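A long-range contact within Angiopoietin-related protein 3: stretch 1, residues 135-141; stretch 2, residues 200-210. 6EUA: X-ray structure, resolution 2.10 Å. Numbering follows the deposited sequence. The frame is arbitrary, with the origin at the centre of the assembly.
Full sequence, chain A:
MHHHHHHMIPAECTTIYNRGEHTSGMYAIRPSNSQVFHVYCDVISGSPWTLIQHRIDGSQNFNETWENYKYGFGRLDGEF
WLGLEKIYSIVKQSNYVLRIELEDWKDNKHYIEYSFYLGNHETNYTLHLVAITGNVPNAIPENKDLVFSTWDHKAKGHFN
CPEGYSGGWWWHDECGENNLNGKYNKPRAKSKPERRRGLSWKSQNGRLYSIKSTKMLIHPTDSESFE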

ATOM      1  N   ASN A 135      -6.813   7.757 -26.825  1.00 48.07           N
ATOM      2  CA  ASN A 135      -6.043   8.869 -27.384  1.00 49.04           C
ATOM      3  C   ASN A 135      -4.676   8.422 -27.888  1.00 49.60           C
ATOM      4  O   ASN A 135      -3.803   9.261 -28.138  1.00 45.74           O
ATOM      5  CB  ASN A 135      -5.891  10.002 -26.364  1.00 42.62           C
ATOM      6  CG  ASN A 135      -5.243   9.550 -25.061  1.00 49.37           C
ATOM      7  OD1 ASN A 135      -4.497   8.569 -25.024  1.00 44.38           O
ATOM      8  ND2 ASN A 135      -5.531  10.272 -23.981  1.00 52.08           N
ATOM      9  N   VAL A 136      -4.468   7.118 -28.014  1.00 47.80           N
ATOM     10  CA  VAL A 136      -3.243   6.542 -28.559  1.00 50.42           C
ATOM     11  C   VAL A 136      -3.673   5.444 -29.528  1.00 53.03           C
ATOM     12  O   VAL A 136      -4.593   4.668 -29.224  1.00 48.18           O
ATOM     13  CB  VAL A 136      -2.313   6.033 -27.439  1.00 48.50           C
ATOM     14  CG1 VAL A 136      -2.825   4.733 -26.805  1.00 45.72           C
ATOM     15  CG2 VAL A 136      -0.892   5.865 -27.946  1.00 52.12           C
ATOM     16  N   PRO A 137      -3.085   5.370 -30.716  1.00 56.15           N
ATOM     17  CA  PRO A 137      -3.509   4.347 -31.676  1.00 59.23           C
ATOM     18  C   PRO A 137      -3.250   2.946 -31.141  1.00 56.40           C
ATOM     19  O   PRO A 137      -2.415   2.726 -30.261  1.00 58.66           O
ATOM     20  CB  PRO A 137      -2.663   4.640 -32.921  1.00 66.17           C
ATOM     21  CG  PRO A 137      -2.127   6.026 -32.725  1.00 66.11           C
ATOM     22  CD  PRO A 137      -2.006   6.219 -31.245  1.00 60.89           C
ATOM     23  N   ASN A 138      -4.007   1.996 -31.680  1.00 48.24           N
ATOM     24  CA  ASN A 138      -3.899   0.609 -31.267  1.00 47.61           C
ATOM     25  C   ASN A 138      -2.642  -0.034 -31.840  1.00 47.47           C
ATOM     26  O   ASN A 138      -2.265   0.224 -32.986  1.00 49.83           O
ATOM     27  CB  ASN A 138      -5.134  -0.167 -31.719  1.00 50.53           C
ATOM     28  CG  ASN A 138      -5.091  -1.622 -31.302  1.00 45.52           C
ATOM     29  OD1 ASN A 138      -4.649  -1.955 -30.206  1.00 43.37           O
ATOM     30  ND2 ASN A 138      -5.536  -2.496 -32.184  1.00 50.80           N
ATOM     31  N   ALA A 139      -1.997  -0.883 -31.032  1.00 43.07           N
ATOM     32  CA  ALA A 139      -0.845  -1.665 -31.459  1.00 41.31           C
ATOM     33  C   ALA A 139      -1.096  -3.166 -31.469  1.00 39.12           C
ATOM     34  O   ALA A 139      -0.225  -3.915 -31.918  1.00 41.23           O
ATOM     35  CB  ALA A 139       0.366  -1.381 -30.553  1.00 47.79           C
ATOM     36  N   ILE A 140      -2.243  -3.625 -30.978  1.00 41.29           N
ATOM     37  CA  ILE A 140      -2.551  -5.048 -30.868  1.00 44.42           C
ATOM     38  C   ILE A 140      -3.514  -5.405 -31.994  1.00 50.75           C
ATOM     39  O   ILE A 140      -4.458  -4.644 -32.258  1.00 58.05           O
ATOM     40  CB  ILE A 140      -3.135  -5.371 -29.480  1.00 47.35           C
ATOM     41  CG1 ILE A 140      -2.209  -4.841 -28.381  1.00 43.25           C
ATOM     42  CG2 ILE A 140      -3.366  -6.867 -29.302  1.00 49.07           C
ATOM     43  CD1 ILE A 140      -2.869  -4.681 -27.021  1.00 38.21           C
ATOM     44  N   PRO A 141      -3.305  -6.514 -32.700  1.00 49.39           N
ATOM     45  CA  PRO A 141      -4.236  -6.899 -33.775  1.00 44.79           C
ATOM     46  C   PRO A 141      -5.655  -7.078 -33.251  1.00 48.49           C
ATOM     47  O   PRO A 141      -5.879  -7.741 -32.237  1.00 51.11           O
ATOM     48  CB  PRO A 141      -3.656  -8.219 -34.287  1.00 39.77           C
ATOM     49  CG  PRO A 141      -2.204  -8.173 -33.911  1.00 40.69           C
ATOM     50  CD  PRO A 141      -2.154  -7.428 -32.603  1.00 38.34           C
TER
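Stretch 2 (200-210) SWKSQNGRLYS

Stretch 2 lies against stretch 1 as a hairpin-like unit: strand 200-202, a turn, and strand 208-210. The pairing of the two strands is fixed by two backbone hydrogen bonds, Trp-201 N to Tyr-209 O at 3.0 Å and Tyr-209 N to Trp-201 O at 2.8 Å, and the turn is closed by Ser-203 N to Arg-207 O at 3.1 Å. Within the turn, Gly-206 has phi/psi of 142/-18, where a CB would be jammed against the carbonyl O of Asn-205; the backbone itself therefore calls for glycine. Stretch 1 forms no regular helix or strand, although Val-136, Pro-137 and Asn-138 have extended backbone angles before Ala-139 turns to -115/-7. With only one side in strands, the contact is best located by its nearest pair of CA atoms, Ala-139 CA and Ser-203 CA, 4.0 Å apart. The two stretches together bury 495 Å².

Two hydrogen bonds cross the contact, and both end on backbone carbonyls of stretch 1. Trp-201 NE1 donates to Pro-137 O at 3.1 Å with an N-H...acceptor angle of 166°. This acceptor lies at the ring edge, near its plane, as the in-plane indole N-H requires, so the polar atom of an otherwise buried ring is satisfied. One residue on, Gln-204 N donates to Asn-138 O at 3.3 Å and 140°, a longer and more bent arrangement. The same carbonyl receives a CA-H...O contact, with Ser-203 CA 3.5 Å from Asn-138 O. Consecutive carbonyls, Pro-137 O and Asn-138 O, thus meet a side-chain donor and a main-chain donor respectively.

The Asn-138 side chain serves stretch 1 instead. Its CA-to-CB bond points away from stretch 2, and Asn-138 OD1 accepts from Ile-140 N at 3.0 Å and 166°, tying down the backbone just beyond Ala-139. Asn-138 ND2 donates to Ile-140 O, but its 2.4 Å separation is very short and the angle is 133°. Asn-138 OD1 is also hydrogen-bonded elsewhere in the structure, and Asn-138 ND2 to a residue flanking one of the stretches.

The apolar part of the contact is organized by two aromatic rings. Ala-139 CB sits over one face of Trp-201, 3.6 Å from the centroid of the six-membered ring and 20° off the normal; its closest ring atom is Trp-201 CE2, at 3.4 Å. Ala-139 CB also comes within 3.1 Å of Lys-202 O, evidence of tight packing against the strand. Ile-140 starts sideways, but its end comes nearer, placing CD1 at the indole edge, 3.5 Å from Trp-201 CH2. On the second strand, Val-136 CG2 lies over one face of Tyr-209, 3.8 Å from the ring centroid and 19° off the normal.

Pro-137 links the second strand to the turn: its CD lies 3.5 Å from Tyr-209 OH, and its CB 3.5 Å from Ser-203 CB. In the turn, Ser-203 OG and Asn-205 OD1 are modelled too close together, so their side-chain hydrogen bonds carry little weight.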

ATOM      1  N   SER A 200       7.905  -0.717 -25.173  1.00 34.01           N
ATOM      2  CA  SER A 200       7.611  -0.188 -26.499  1.00 43.25           C
ATOM      3  C   SER A 200       6.163  -0.452 -26.884  1.00 43.86           C
ATOM      4  O   SER A 200       5.618  -1.523 -26.604  1.00 46.31           O
ATOM      5  CB  SER A 200       8.537  -0.794 -27.553  1.00 37.06           C
ATOM      6  OG  SER A 200       9.893  -0.694 -27.164  1.00 45.35           O
ATOM      7  N   TRP A 201       5.553   0.525 -27.554  1.00 42.57           N
ATOM      8  CA  TRP A 201       4.172   0.422 -28.037  1.00 42.15           C
ATOM      9  C   TRP A 201       4.131   1.021 -29.446  1.00 44.61           C
ATOM     10  O   TRP A 201       4.016   2.239 -29.617  1.00 39.88           O
ATOM     11  CB  TRP A 201       3.209   1.125 -27.092  1.00 33.66           C
ATOM     12  CG  TRP A 201       1.783   1.081 -27.523  1.00 33.96           C
ATOM     13  CD1 TRP A 201       1.124   2.009 -28.284  1.00 37.59           C
ATOM     14  CD2 TRP A 201       0.817   0.077 -27.186  1.00 33.78           C
ATOM     15  NE1 TRP A 201      -0.187   1.639 -28.449  1.00 42.70           N
ATOM     16  CE2 TRP A 201      -0.406   0.462 -27.776  1.00 34.06           C
ATOM     17  CE3 TRP A 201       0.873  -1.118 -26.449  1.00 35.45           C
ATOM     18  CZ2 TRP A 201      -1.562  -0.311 -27.671  1.00 33.74           C
ATOM     19  CZ3 TRP A 201      -0.281  -1.878 -26.330  1.00 35.20           C
ATOM     20  CH2 TRP A 201      -1.481  -1.472 -26.945  1.00 37.29           C
ATOM     21  N   LYS A 202       4.228   0.151 -30.450  1.00 38.75           N
ATOM     22  CA  LYS A 202       4.313   0.563 -31.846  1.00 45.87           C
ATOM     23  C   LYS A 202       2.946   0.378 -32.484  1.00 49.61           C
ATOM     24  O   LYS A 202       2.496  -0.753 -32.696  1.00 43.49           O
ATOM     25  CB  LYS A 202       5.381  -0.232 -32.589  1.00 46.04           C
ATOM     26  CG  LYS A 202       5.757   0.348 -33.946  1.00 54.17           C
ATOM     27  CD  LYS A 202       5.039  -0.375 -35.078  1.00 66.07           C
ATOM     28  CE  LYS A 202       5.342  -1.865 -35.065  1.00 71.52           C
ATOM     29  NZ  LYS A 202       6.801  -2.128 -34.924  1.00 74.72           N
ATOM     30  N   SER A 203       2.294   1.487 -32.803  1.00 55.56           N
ATOM     31  CA  SER A 203       0.965   1.410 -33.373  1.00 65.08           C
ATOM     32  C   SER A 203       1.024   0.988 -34.838  1.00 71.13           C
ATOM     33  O   SER A 203       2.092   0.841 -35.440  1.00 75.32           O
ATOM     34  CB  SER A 203       0.252   2.747 -33.236  1.00 71.63           C
ATOM     35  OG  SER A 203       1.086   3.794 -33.689  1.00 74.40           O
ATOM     36  N   GLN A 204      -0.166   0.804 -35.408  1.00 81.37           N
ATOM     37  CA  GLN A 204      -0.293   0.284 -36.765  1.00 92.14           C
ATOM     38  C   GLN A 204       0.357   1.211 -37.790  1.00 91.33           C
ATOM     39  O   GLN A 204       0.960   0.742 -38.763  1.00 93.59           O
ATOM     40  CB  GLN A 204      -1.776   0.073 -37.073  1.00104.38           C
ATOM     41  CG  GLN A 204      -2.685   1.030 -36.289  1.00110.49           C
ATOM     42  CD  GLN A 204      -4.149   0.630 -36.312  1.00117.09           C
ATOM     43  OE1 GLN A 204      -4.483  -0.538 -36.514  1.00120.21           O
ATOM     44  NE2 GLN A 204      -5.030   1.601 -36.101  1.00118.37           N
ATOM     45  N   ASN A 205       0.256   2.527 -37.580  1.00 86.05           N
ATOM     46  CA  ASN A 205       0.795   3.486 -38.542  1.00 76.64           C
ATOM     47  C   ASN A 205       2.316   3.411 -38.624  1.00 75.31           C
ATOM     48  O   ASN A 205       2.883   3.476 -39.718  1.00 79.15           O
ATOM     49  CB  ASN A 205       0.342   4.910 -38.189  1.00 73.53           C
ATOM     50  CG  ASN A 205       0.359   5.192 -36.682  1.00 72.66           C
ATOM     51  OD1 ASN A 205       0.759   4.347 -35.880  1.00 74.52           O
ATOM     52  ND2 ASN A 205      -0.101   6.377 -36.297  1.00 64.62           N
ATOM     53  N   GLY A 206       2.993   3.265 -37.487  1.00 76.65           N
ATOM     54  CA  GLY A 206       4.446   3.239 -37.460  1.00 75.30           C
ATOM     55  C   GLY A 206       5.051   3.951 -36.260  1.00 65.87           C
ATOM     56  O   GLY A 206       6.217   3.729 -35.910  1.00 57.63           O
ATOM     57  N   ARG A 207       4.258   4.804 -35.614  1.00 53.74           N
ATOM     58  CA  ARG A 207       4.747   5.600 -34.497  1.00 52.34           C
ATOM     59  C   ARG A 207       4.963   4.719 -33.267  1.00 47.13           C
ATOM     60  O   ARG A 207       4.028   4.071 -32.787  1.00 45.49           O
ATOM     61  CB  ARG A 207       3.757   6.724 -34.200  1.00 57.19           C
ATOM     62  CG  ARG A 207       3.856   7.286 -32.791  1.00 63.27           C
ATOM     63  CD  ARG A 207       5.076   8.173 -32.609  1.00 71.09           C
ATOM     64  NE  ARG A 207       5.083   8.830 -31.302  1.00 78.31           N
ATOM     65  CZ  ARG A 207       4.235   9.784 -30.924  1.00 84.76           C
ATOM     66  NH1 ARG A 207       3.298  10.227 -31.758  1.00 87.31           N
ATOM     67  NH2 ARG A 207       4.333  10.303 -29.708  1.00 83.13           N
ATOM     68  N   LEU A 208       6.191   4.688 -32.762  1.00 46.30           N
ATOM     69  CA  LEU A 208       6.543   3.865 -31.611  1.00 50.94           C
ATOM     70  C   LEU A 208       6.640   4.733 -30.363  1.00 45.26           C
ATOM     71  O   LEU A 208       7.404   5.702 -30.334  1.00 43.56           O
ATOM     72  CB  LEU A 208       7.864   3.135 -31.849  1.00 48.68           C
ATOM     73  CG  LEU A 208       8.150   1.942 -30.935  1.00 49.87           C
ATOM     74  CD1 LEU A 208       8.930   0.893 -31.693  1.00 43.74           C
ATOM     75  CD2 LEU A 208       8.906   2.378 -29.673  1.00 50.34           C
ATOM     76  N   TYR A 209       5.882   4.369 -29.333  1.00 43.30           N
ATOM     77  CA  TYR A 209       5.859   5.090 -28.066  1.00 40.86           C
ATOM     78  C   TYR A 209       6.787   4.412 -27.066  1.00 38.75           C
ATOM     79  O   TYR A 209       6.692   3.198 -26.853  1.00 37.10           O
ATOM     80  CB  TYR A 209       4.437   5.157 -27.499  1.00 38.04           C
ATOM     81  CG  TYR A 209       3.486   5.957 -28.350  1.00 40.73           C
ATOM     82  CD1 TYR A 209       3.227   7.284 -28.058  1.00 42.13           C
ATOM     83  CD2 TYR A 209       2.833   5.387 -29.438  1.00 49.11           C
ATOM     84  CE1 TYR A 209       2.359   8.026 -28.818  1.00 50.22           C
ATOM     85  CE2 TYR A 209       1.954   6.129 -30.211  1.00 53.94           C
ATOM     86  CZ  TYR A 209       1.724   7.454 -29.894  1.00 55.54           C
ATOM     87  OH  TYR A 209       0.860   8.224 -30.640  1.00 58.68           O
ATOM     88  N   SER A 210       7.687   5.197 -26.470  1.00 38.56           N
ATOM     89  CA  SER A 210       8.524   4.742 -25.363  1.00 41.67           C
ATOM     90  C   SER A 210       7.703   4.769 -24.075  1.00 40.59           C
ATOM     91  O   SER A 210       7.182   5.821 -23.696  1.00 51.40           O
ATOM     92  CB  SER A 210       9.760   5.632 -25.240  1.00 44.86           C
ATOM     93  OG  SER A 210      10.665   5.156 -24.256  1.00 42.32           O
TER